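Local structure of tRNA-5-methyluridine(54) 2-sulfurtransferase (Pyrococcus horikoshii, 3VRH) at residues H106-K111 / R136-K141; C272-M277 / A285-W290. The protein catalyses the ATP-dependent 2-thiolation of 5-methyluridine 54 in the T loop of tRNAs, a modification that stabilises tRNA at high temperature. All coordinates share one frame; numbering follows the deposited sequence.

Contact 1. Residues H106-K111 / R136-K141; sequences HIVRIK and RYIMNK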
ATOM      1  N   HIS A 106      -5.634 -31.460  20.307  1.00 25.04           N
ATOM      2  CA  HIS A 106      -7.014 -31.816  20.006  1.00 27.32           C
ATOM      3  C   HIS A 106      -7.189 -31.767  18.505  1.00 27.66           C
ATOM      4  O   HIS A 106      -6.599 -30.907  17.832  1.00 25.52           O
ATOM      5  CB  HIS A 106      -7.958 -30.819  20.655  1.00 25.38           C
ATOM      6  CG  HIS A 106      -7.664 -30.571  22.103  1.00 29.14           C
ATOM      7  ND1 HIS A 106      -8.071 -31.430  23.100  1.00 31.40           N
ATOM      8  CD2 HIS A 106      -7.001 -29.562  22.722  1.00 28.60           C
ATOM      9  CE1 HIS A 106      -7.672 -30.962  24.271  1.00 32.70           C
ATOM     10  NE2 HIS A 106      -7.019 -29.831  24.069  1.00 31.97           N
ATOM     11  N   ILE A 107      -7.993 -32.677  17.973  1.00 24.95           N
ATOM     12  CA  ILE A 107      -8.225 -32.684  16.541  1.00 30.19           C
ATOM     13  C   ILE A 107      -9.700 -32.613  16.183  1.00 29.67           C
ATOM     14  O   ILE A 107     -10.518 -33.372  16.721  1.00 27.94           O
ATOM     15  CB  ILE A 107      -7.605 -33.922  15.874  1.00 32.71           C
ATOM     16  CG1 ILE A 107      -6.130 -34.041  16.258  1.00 26.73           C
ATOM     17  CG2 ILE A 107      -7.790 -33.847  14.342  1.00 24.44           C
ATOM     18  CD1 ILE A 107      -5.519 -35.396  15.968  1.00 32.30           C
ATOM     19  N   VAL A 108     -10.015 -31.683  15.280  1.00 24.67           N
ATOM     20  CA  VAL A 108     -11.315 -31.595  14.640  1.00 23.18           C
ATOM     21  C   VAL A 108     -11.184 -31.875  13.146  1.00 25.36           C
ATOM     22  O   VAL A 108     -10.450 -31.176  12.422  1.00 28.03           O
ATOM     23  CB  VAL A 108     -11.941 -30.199  14.820  1.00 24.03           C
ATOM     24  CG1 VAL A 108     -13.274 -30.100  14.079  1.00 24.64           C
ATOM     25  CG2 VAL A 108     -12.126 -29.892  16.293  1.00 25.94           C
ATOM     26  N   ARG A 109     -11.897 -32.891  12.681  1.00 22.78           N
ATOM     27  CA  ARG A 109     -11.890 -33.248  11.277  1.00 22.91           C
ATOM     28  C   ARG A 109     -13.138 -32.670  10.621  1.00 26.73           C
ATOM     29  O   ARG A 109     -14.252 -33.099  10.889  1.00 24.46           O
ATOM     30  CB  ARG A 109     -11.842 -34.761  11.119  1.00 27.28           C
ATOM     31  CG  ARG A 109     -10.675 -35.409  11.833  1.00 26.78           C
ATOM     32  CD  ARG A 109      -9.914 -36.318  10.892  1.00 31.71           C
ATOM     33  NE  ARG A 109      -8.740 -36.934  11.508  1.00 30.00           N
ATOM     34  CZ  ARG A 109      -8.553 -38.253  11.609  1.00 41.95           C
ATOM     35  NH1 ARG A 109      -9.467 -39.095  11.139  1.00 37.99           N
ATOM     36  NH2 ARG A 109      -7.457 -38.741  12.187  1.00 36.00           N
ATOM     37  N   ILE A 110     -12.945 -31.670   9.772  1.00 26.68           N
ATOM     38  CA  ILE A 110     -14.058 -30.965   9.147  1.00 27.55           C
ATOM     39  C   ILE A 110     -14.971 -31.913   8.377  1.00 26.15           C
ATOM     40  O   ILE A 110     -16.192 -31.810   8.469  1.00 28.81           O
ATOM     41  CB  ILE A 110     -13.536 -29.851   8.236  1.00 26.75           C
ATOM     42  CG1 ILE A 110     -13.151 -28.632   9.088  1.00 28.71           C
ATOM     43  CG2 ILE A 110     -14.553 -29.494   7.187  1.00 26.35           C
ATOM     44  CD1 ILE A 110     -12.499 -27.496   8.276  1.00 28.89           C
ATOM     45  N   LYS A 111     -14.368 -32.847   7.646  1.00 24.65           N
ATOM     46  CA  LYS A 111     -15.103 -33.822   6.840  1.00 30.29           C
ATOM     47  C   LYS A 111     -15.954 -34.743   7.713  1.00 30.67           C
ATOM     48  O   LYS A 111     -17.030 -35.160   7.310  1.00 30.03           O
ATOM     49  CB  LYS A 111     -14.127 -34.674   6.030  1.00 32.25           C
ATOM     50  CG  LYS A 111     -14.611 -35.053   4.632  1.00 36.19           C
ATOM     51  CD  LYS A 111     -15.602 -36.198   4.640  1.00 39.12           C
ATOM     52  CE  LYS A 111     -15.921 -36.632   3.212  1.00 43.55           C
ATOM     53  NZ  LYS A 111     -14.681 -36.750   2.373  1.00 43.42           N
ATOM     54  N   ARG A 136     -11.822 -20.369  11.203  1.00 24.53           N
ATOM     55  CA  ARG A 136     -11.871 -19.320  12.220  1.00 27.41           C
ATOM     56  C   ARG A 136     -13.018 -19.599  13.182  1.00 25.59           C
ATOM     57  O   ARG A 136     -12.898 -19.383  14.379  1.00 27.22           O
ATOM     58  CB  ARG A 136     -12.024 -17.914  11.592  1.00 32.26           C
ATOM     59  CG  ARG A 136     -10.668 -17.209  11.295  1.00 42.49           C
ATOM     60  CD  ARG A 136     -10.801 -15.773  10.730  1.00 37.89           C
ATOM     61  NE  ARG A 136     -11.556 -15.737   9.472  1.00 42.67           N
ATOM     62  CZ  ARG A 136     -11.037 -16.002   8.272  1.00 45.80           C
ATOM     63  NH1 ARG A 136      -9.755 -16.328   8.156  1.00 50.77           N
ATOM     64  NH2 ARG A 136     -11.797 -15.954   7.187  1.00 43.42           N
ATOM     65  N   TYR A 137     -14.125 -20.084  12.641  1.00 24.77           N
ATOM     66  CA  TYR A 137     -15.299 -20.358  13.448  1.00 30.73           C
ATOM     67  C   TYR A 137     -15.011 -21.489  14.421  1.00 29.88           C
ATOM     68  O   TYR A 137     -15.320 -21.396  15.613  1.00 29.54           O
ATOM     69  CB  TYR A 137     -16.496 -20.738  12.573  1.00 24.12           C
ATOM     70  CG  TYR A 137     -17.719 -21.149  13.388  1.00 33.57           C
ATOM     71  CD1 TYR A 137     -17.945 -22.476  13.715  1.00 28.40           C
ATOM     72  CD2 TYR A 137     -18.648 -20.202  13.822  1.00 32.58           C
ATOM     73  CE1 TYR A 137     -19.049 -22.855  14.460  1.00 31.97           C
ATOM     74  CE2 TYR A 137     -19.758 -20.573  14.550  1.00 33.83           C
ATOM     75  CZ  TYR A 137     -19.949 -21.910  14.873  1.00 36.00           C
ATOM     76  OH  TYR A 137     -21.047 -22.300  15.604  1.00 32.34           O
ATOM     77  N   ILE A 138     -14.430 -22.562  13.896  1.00 25.92           N
ATOM     78  CA  ILE A 138     -14.153 -23.744  14.709  1.00 27.03           C
ATOM     79  C   ILE A 138     -13.137 -23.435  15.800  1.00 26.91           C
ATOM     80  O   ILE A 138     -13.284 -23.893  16.927  1.00 24.95           O
ATOM     81  CB  ILE A 138     -13.668 -24.926  13.853  1.00 21.94           C
ATOM     82  CG1 ILE A 138     -14.791 -25.411  12.936  1.00 27.67           C
ATOM     83  CG2 ILE A 138     -13.177 -26.075  14.745  1.00 26.85           C
ATOM     84  CD1 ILE A 138     -14.397 -26.574  12.018  1.00 28.74           C
ATOM     85  N   MET A 139     -12.111 -22.649  15.460  1.00 26.43           N
ATOM     86  CA  MET A 139     -11.089 -22.272  16.430  1.00 30.04           C
ATOM     87  C   MET A 139     -11.755 -21.553  17.587  1.00 27.07           C
ATOM     88  O   MET A 139     -11.479 -21.837  18.749  1.00 24.59           O
ATOM     89  CB  MET A 139     -10.039 -21.326  15.832  1.00 28.37           C
ATOM     90  CG  MET A 139      -9.024 -21.960  14.902  1.00 33.52           C
ATOM     91  SD  MET A 139      -8.190 -20.636  13.995  1.00 38.85           S
ATOM     92  CE  MET A 139      -7.561 -19.676  15.359  1.00 21.10           C
ATOM     93  N   ASN A 140     -12.624 -20.607  17.252  1.00 25.03           N
ATOM     94  CA  ASN A 140     -13.261 -19.815  18.278  1.00 29.36           C
ATOM     95  C   ASN A 140     -14.273 -20.604  19.099  1.00 26.16           C
ATOM     96  O   ASN A 140     -14.267 -20.511  20.306  1.00 26.86           O
ATOM     97  CB  ASN A 140     -13.895 -18.550  17.701  1.00 27.36           C
ATOM     98  CG  ASN A 140     -14.539 -17.694  18.779  1.00 30.60           C
ATOM     99  OD1 ASN A 140     -13.861 -17.056  19.578  1.00 28.59           O
ATOM    100  ND2 ASN A 140     -15.849 -17.689  18.803  1.00 28.46           N
ATOM    101  N   LYS A 141     -15.140 -21.373  18.450  1.00 27.58           N
ATOM    102  CA  LYS A 141     -16.132 -22.138  19.202  1.00 29.35           C
ATOM    103  C   LYS A 141     -15.502 -23.245  20.052  1.00 29.44           C
ATOM    104  O   LYS A 141     -16.023 -23.578  21.115  1.00 30.18           O
ATOM    105  CB  LYS A 141     -17.234 -22.711  18.304  1.00 30.52           C
ATOM    106  CG  LYS A 141     -18.409 -23.277  19.111  1.00 28.45           C
ATOM    107  CD  LYS A 141     -19.665 -23.488  18.285  1.00 31.30           C
ATOM    108  CE  LYS A 141     -20.886 -23.598  19.196  1.00 33.78           C
ATOM    109  NZ  LYS A 141     -20.603 -24.474  20.385  1.00 33.92           N
TER
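Ile-138 of helix 127-145 plugs the corner where Val-108, near the end of strand 105-109, gives way to Ile-110 at the start of the next helix. Its CB is directed at the strand and forks there. The CG2 branch meets the valine tip to tip: Ile-138 CG2 is 4.1 Å from Val-108 CG1 and 4.3 Å from Val-108 CG2, so that one methyl faces both branches. The other branch starts at CG1, which lies beside the backbone N (chi1 -67°) and runs on fully extended (chi2 179°). This carries Ile-138 CD1 to 3.8 Å from Ile-110 CG1, the two isoleucines slanting across one another. The same CD1 is 4.2 Å from Val-108 CG1 and therefore fills the notch between valine and isoleucine. Farther out, Ile-110 also packs on Ile-79, an ATP-binding residue of the adjoining strand 73-80, while Val-108 rests against Leu-77. The helix thus lies on one face of the mixed sheet, within the crossover leading to strand 150-152 of the PP-loop domain. All three side chains are buried and purely aliphatic, which implies a contact held by dispersion and exclusion of water, without directional polar bonds between the segments.

Contact 2. Residues C272-M277 / A285-W290; sequences CKICRM and AFCKFW. With ZN (zinc ion), chain C.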
ATOM      1  N   CYS A 272     -26.372 -16.082  17.276  1.00 46.27           N
ATOM      2  CA  CYS A 272     -26.915 -16.920  16.221  1.00 47.78           C
ATOM      3  C   CYS A 272     -28.056 -17.804  16.716  1.00 48.28           C
ATOM      4  O   CYS A 272     -27.968 -18.391  17.795  1.00 47.92           O
ATOM      5  CB  CYS A 272     -25.832 -17.794  15.608  1.00 43.11           C
ATOM      6  SG  CYS A 272     -26.555 -18.943  14.467  1.00 39.44           S
ATOM      7  N   LYS A 273     -29.107 -17.911  15.908  1.00 47.57           N
ATOM      8  CA  LYS A 273     -30.291 -18.706  16.248  1.00 55.11           C
ATOM      9  C   LYS A 273     -30.025 -20.208  16.238  1.00 53.98           C
ATOM     10  O   LYS A 273     -30.900 -21.008  16.596  1.00 49.16           O
ATOM     11  CB  LYS A 273     -31.453 -18.401  15.286  1.00 56.44           C
ATOM     12  CG  LYS A 273     -31.960 -16.956  15.342  1.00 63.42           C
ATOM     13  CD  LYS A 273     -33.311 -16.785  14.657  1.00 63.23           C
ATOM     14  CE  LYS A 273     -33.950 -15.452  15.056  1.00 72.21           C
ATOM     15  NZ  LYS A 273     -35.292 -15.220  14.433  1.00 70.90           N
ATOM     16  N   ILE A 274     -28.829 -20.595  15.805  1.00 46.40           N
ATOM     17  CA  ILE A 274     -28.493 -22.013  15.723  1.00 49.50           C
ATOM     18  C   ILE A 274     -27.468 -22.426  16.770  1.00 46.07           C
ATOM     19  O   ILE A 274     -27.672 -23.398  17.493  1.00 43.23           O
ATOM     20  CB  ILE A 274     -27.993 -22.409  14.318  1.00 46.93           C
ATOM     21  CG1 ILE A 274     -29.107 -22.221  13.297  1.00 48.49           C
ATOM     22  CG2 ILE A 274     -27.550 -23.865  14.300  1.00 49.64           C
ATOM     23  CD1 ILE A 274     -30.396 -22.880  13.700  1.00 48.15           C
ATOM     24  N   CYS A 275     -26.377 -21.673  16.860  1.00 42.41           N
ATOM     25  CA  CYS A 275     -25.246 -22.084  17.678  1.00 39.14           C
ATOM     26  C   CYS A 275     -24.954 -21.059  18.757  1.00 43.31           C
ATOM     27  O   CYS A 275     -24.100 -21.282  19.621  1.00 40.44           O
ATOM     28  CB  CYS A 275     -24.005 -22.252  16.800  1.00 41.82           C
ATOM     29  SG  CYS A 275     -23.269 -20.653  16.281  1.00 45.21           S
ATOM     30  N   ARG A 276     -25.648 -19.926  18.679  1.00 47.13           N
ATOM     31  CA  ARG A 276     -25.552 -18.862  19.676  1.00 45.38           C
ATOM     32  C   ARG A 276     -24.197 -18.177  19.732  1.00 44.84           C
ATOM     33  O   ARG A 276     -23.886 -17.488  20.700  1.00 46.79           O
ATOM     34  CB  ARG A 276     -25.944 -19.368  21.066  1.00 49.35           C
ATOM     35  CG  ARG A 276     -27.444 -19.645  21.245  1.00 57.52           C
ATOM     36  CD  ARG A 276     -27.696 -20.120  22.665  1.00 57.48           C
ATOM     37  NE  ARG A 276     -26.509 -20.832  23.124  1.00 65.34           N
ATOM     38  CZ  ARG A 276     -26.376 -22.154  23.142  1.00 66.81           C
ATOM     39  NH1 ARG A 276     -27.380 -22.945  22.765  1.00 67.20           N
ATOM     40  NH2 ARG A 276     -25.232 -22.679  23.552  1.00 64.06           N
ATOM     41  N   MET A 277     -23.390 -18.367  18.695  1.00 42.49           N
ATOM     42  CA  MET A 277     -22.128 -17.646  18.596  1.00 43.12           C
ATOM     43  C   MET A 277     -22.426 -16.351  17.848  1.00 43.69           C
ATOM     44  O   MET A 277     -23.399 -16.295  17.102  1.00 45.15           O
ATOM     45  CB  MET A 277     -21.071 -18.496  17.879  1.00 39.34           C
ATOM     46  CG  MET A 277     -20.770 -19.818  18.603  1.00 34.31           C
ATOM     47  SD  MET A 277     -20.257 -19.578  20.312  1.00 41.26           S
ATOM     48  CE  MET A 277     -18.627 -18.872  20.109  1.00 40.48           C
ATOM     49  N   ALA A 285     -22.891 -16.723   9.637  1.00 42.61           N
ATOM     50  CA  ALA A 285     -22.281 -17.040   8.348  1.00 44.63           C
ATOM     51  C   ALA A 285     -21.954 -18.529   8.237  1.00 35.86           C
ATOM     52  O   ALA A 285     -22.365 -19.191   7.280  1.00 33.13           O
ATOM     53  CB  ALA A 285     -21.023 -16.200   8.134  1.00 44.03           C
ATOM     54  N   PHE A 286     -21.224 -19.036   9.227  1.00 37.94           N
ATOM     55  CA  PHE A 286     -20.865 -20.452   9.281  1.00 33.51           C
ATOM     56  C   PHE A 286     -22.106 -21.311   9.127  1.00 31.13           C
ATOM     57  O   PHE A 286     -22.182 -22.132   8.220  1.00 30.69           O
ATOM     58  CB  PHE A 286     -20.176 -20.763  10.605  1.00 36.03           C
ATOM     59  CG  PHE A 286     -19.704 -22.192  10.737  1.00 36.16           C
ATOM     60  CD1 PHE A 286     -18.459 -22.574  10.247  1.00 31.49           C
ATOM     61  CD2 PHE A 286     -20.491 -23.141  11.370  1.00 33.58           C
ATOM     62  CE1 PHE A 286     -18.007 -23.864  10.379  1.00 30.80           C
ATOM     63  CE2 PHE A 286     -20.045 -24.450  11.506  1.00 36.90           C
ATOM     64  CZ  PHE A 286     -18.803 -24.813  11.009  1.00 33.07           C
ATOM     65  N   CYS A 287     -23.089 -21.088  10.000  1.00 35.71           N
ATOM     66  CA  CYS A 287     -24.328 -21.864   9.996  1.00 34.75           C
ATOM     67  C   CYS A 287     -25.112 -21.780   8.698  1.00 39.68           C
ATOM     68  O   CYS A 287     -25.667 -22.781   8.238  1.00 36.48           O
ATOM     69  CB  CYS A 287     -25.224 -21.436  11.149  1.00 39.37           C
ATOM     70  SG  CYS A 287     -24.758 -22.217  12.672  1.00 37.60           S
ATOM     71  N   LYS A 288     -25.184 -20.586   8.115  1.00 38.95           N
ATOM     72  CA  LYS A 288     -25.883 -20.448   6.838  1.00 41.84           C
ATOM     73  C   LYS A 288     -25.143 -21.189   5.726  1.00 36.99           C
ATOM     74  O   LYS A 288     -25.754 -21.917   4.943  1.00 42.08           O
ATOM     75  CB  LYS A 288     -26.114 -18.974   6.466  1.00 42.14           C
ATOM     76  CG  LYS A 288     -27.133 -18.274   7.359  1.00 54.46           C
ATOM     77  CD  LYS A 288     -27.331 -16.803   6.998  1.00 54.85           C
ATOM     78  CE  LYS A 288     -28.331 -16.643   5.858  1.00 60.26           C
ATOM     79  NZ  LYS A 288     -28.503 -15.214   5.458  1.00 68.35           N
ATOM     80  N   PHE A 289     -23.827 -21.015   5.662  1.00 37.64           N
ATOM     81  CA  PHE A 289     -23.048 -21.675   4.617  1.00 35.36           C
ATOM     82  C   PHE A 289     -23.182 -23.189   4.700  1.00 32.95           C
ATOM     83  O   PHE A 289     -23.426 -23.856   3.701  1.00 34.29           O
ATOM     84  CB  PHE A 289     -21.567 -21.272   4.671  1.00 31.48           C
ATOM     85  CG  PHE A 289     -20.714 -22.031   3.697  1.00 38.15           C
ATOM     86  CD1 PHE A 289     -20.613 -21.615   2.378  1.00 32.18           C
ATOM     87  CD2 PHE A 289     -20.037 -23.184   4.091  1.00 34.49           C
ATOM     88  CE1 PHE A 289     -19.843 -22.317   1.466  1.00 34.98           C
ATOM     89  CE2 PHE A 289     -19.261 -23.897   3.188  1.00 33.40           C
ATOM     90  CZ  PHE A 289     -19.162 -23.456   1.866  1.00 39.37           C
ATOM     91  N   TRP A 290     -23.015 -23.729   5.904  1.00 33.69           N
ATOM     92  CA  TRP A 290     -23.022 -25.175   6.091  1.00 34.02           C
ATOM     93  C   TRP A 290     -24.448 -25.744   6.160  1.00 38.00           C
ATOM     94  O   TRP A 290     -24.648 -26.969   6.142  1.00 35.35           O
ATOM     95  CB  TRP A 290     -22.152 -25.573   7.315  1.00 34.09           C
ATOM     96  CG  TRP A 290     -20.690 -25.476   6.992  1.00 30.59           C
ATOM     97  CD1 TRP A 290     -19.815 -24.511   7.402  1.00 29.72           C
ATOM     98  CD2 TRP A 290     -19.952 -26.335   6.110  1.00 29.97           C
ATOM     99  NE1 TRP A 290     -18.571 -24.736   6.852  1.00 26.72           N
ATOM    100  CE2 TRP A 290     -18.631 -25.851   6.060  1.00 27.27           C
ATOM    101  CE3 TRP A 290     -20.281 -27.471   5.366  1.00 34.84           C
ATOM    102  CZ2 TRP A 290     -17.643 -26.463   5.297  1.00 34.15           C
ATOM    103  CZ3 TRP A 290     -19.300 -28.081   4.609  1.00 31.36           C
ATOM    104  CH2 TRP A 290     -17.996 -27.575   4.578  1.00 33.40           C
TER
HETATM  105 ZN    ZN C 402     -24.318 -20.191  13.973  1.00 39.98          ZN
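Cys-272 SG, 4.1 Å from Cys-287 SG across the contact, is gripped by a zinc ion at 2.6 Å and by backbone N-H groups of its own loop. The donor Ile-274 N stands 3.1 Å from Cys-272 SG in a fairly straight bond (161°), and Cys-275 N adds a weak one at 3.6 Å. These bonds fix the sulfur and would be expected to offset part of the negative charge of a thiolate. Zinc joins the segments, taking Cys-275 SG at 2.6 Å from the loop and Cys-287 SG at 2.5 Å from the helix. The three sulfurs surround the metal at angles close to tetrahedral, and Cys-284, just ahead of the helix, supplies the fourth ligand. The CA-CB bond of Cys-287 already points at the loop, and with SG anti to the carbonyl carbon (chi1 -82°) the sulfur reaches the metal. Ile-274 shields this sulfur on another side: its CB and CG2 each lie 3.6 Å from Cys-287 SG, an apolar cover over a metal-bound atom. Against helix 127-145, Phe-286 stacks on Tyr-137. Two CxxC pairs, the first folded as a knuckle with N-H...S bonds and the second leading into a helix, make this a four-cysteine zinc-finger site, probably structural.

Overall arrangement
From the N terminus the chain first passes a separate zinc site at Cys-3, Cys-6, Cys-22 and His-25, then enters the PP-loop domain. Contact 1 closes a loop of 24 residues there, bringing helix 127-145 back onto the edge strand 105-109. Contact 2 follows in series near the C terminus, closing a much shorter loop of seven residues around the second zinc. Neither encloses or crosses the other, yet their centres are only 14 Å apart. Helix 127-145 connects them: one side of it sets Ile-138 against the sheet, while Asn-140 and Lys-141 pack against Met-277 of the zinc-binding loop. The C-terminal zinc module is thereby docked on the PP-loop domain.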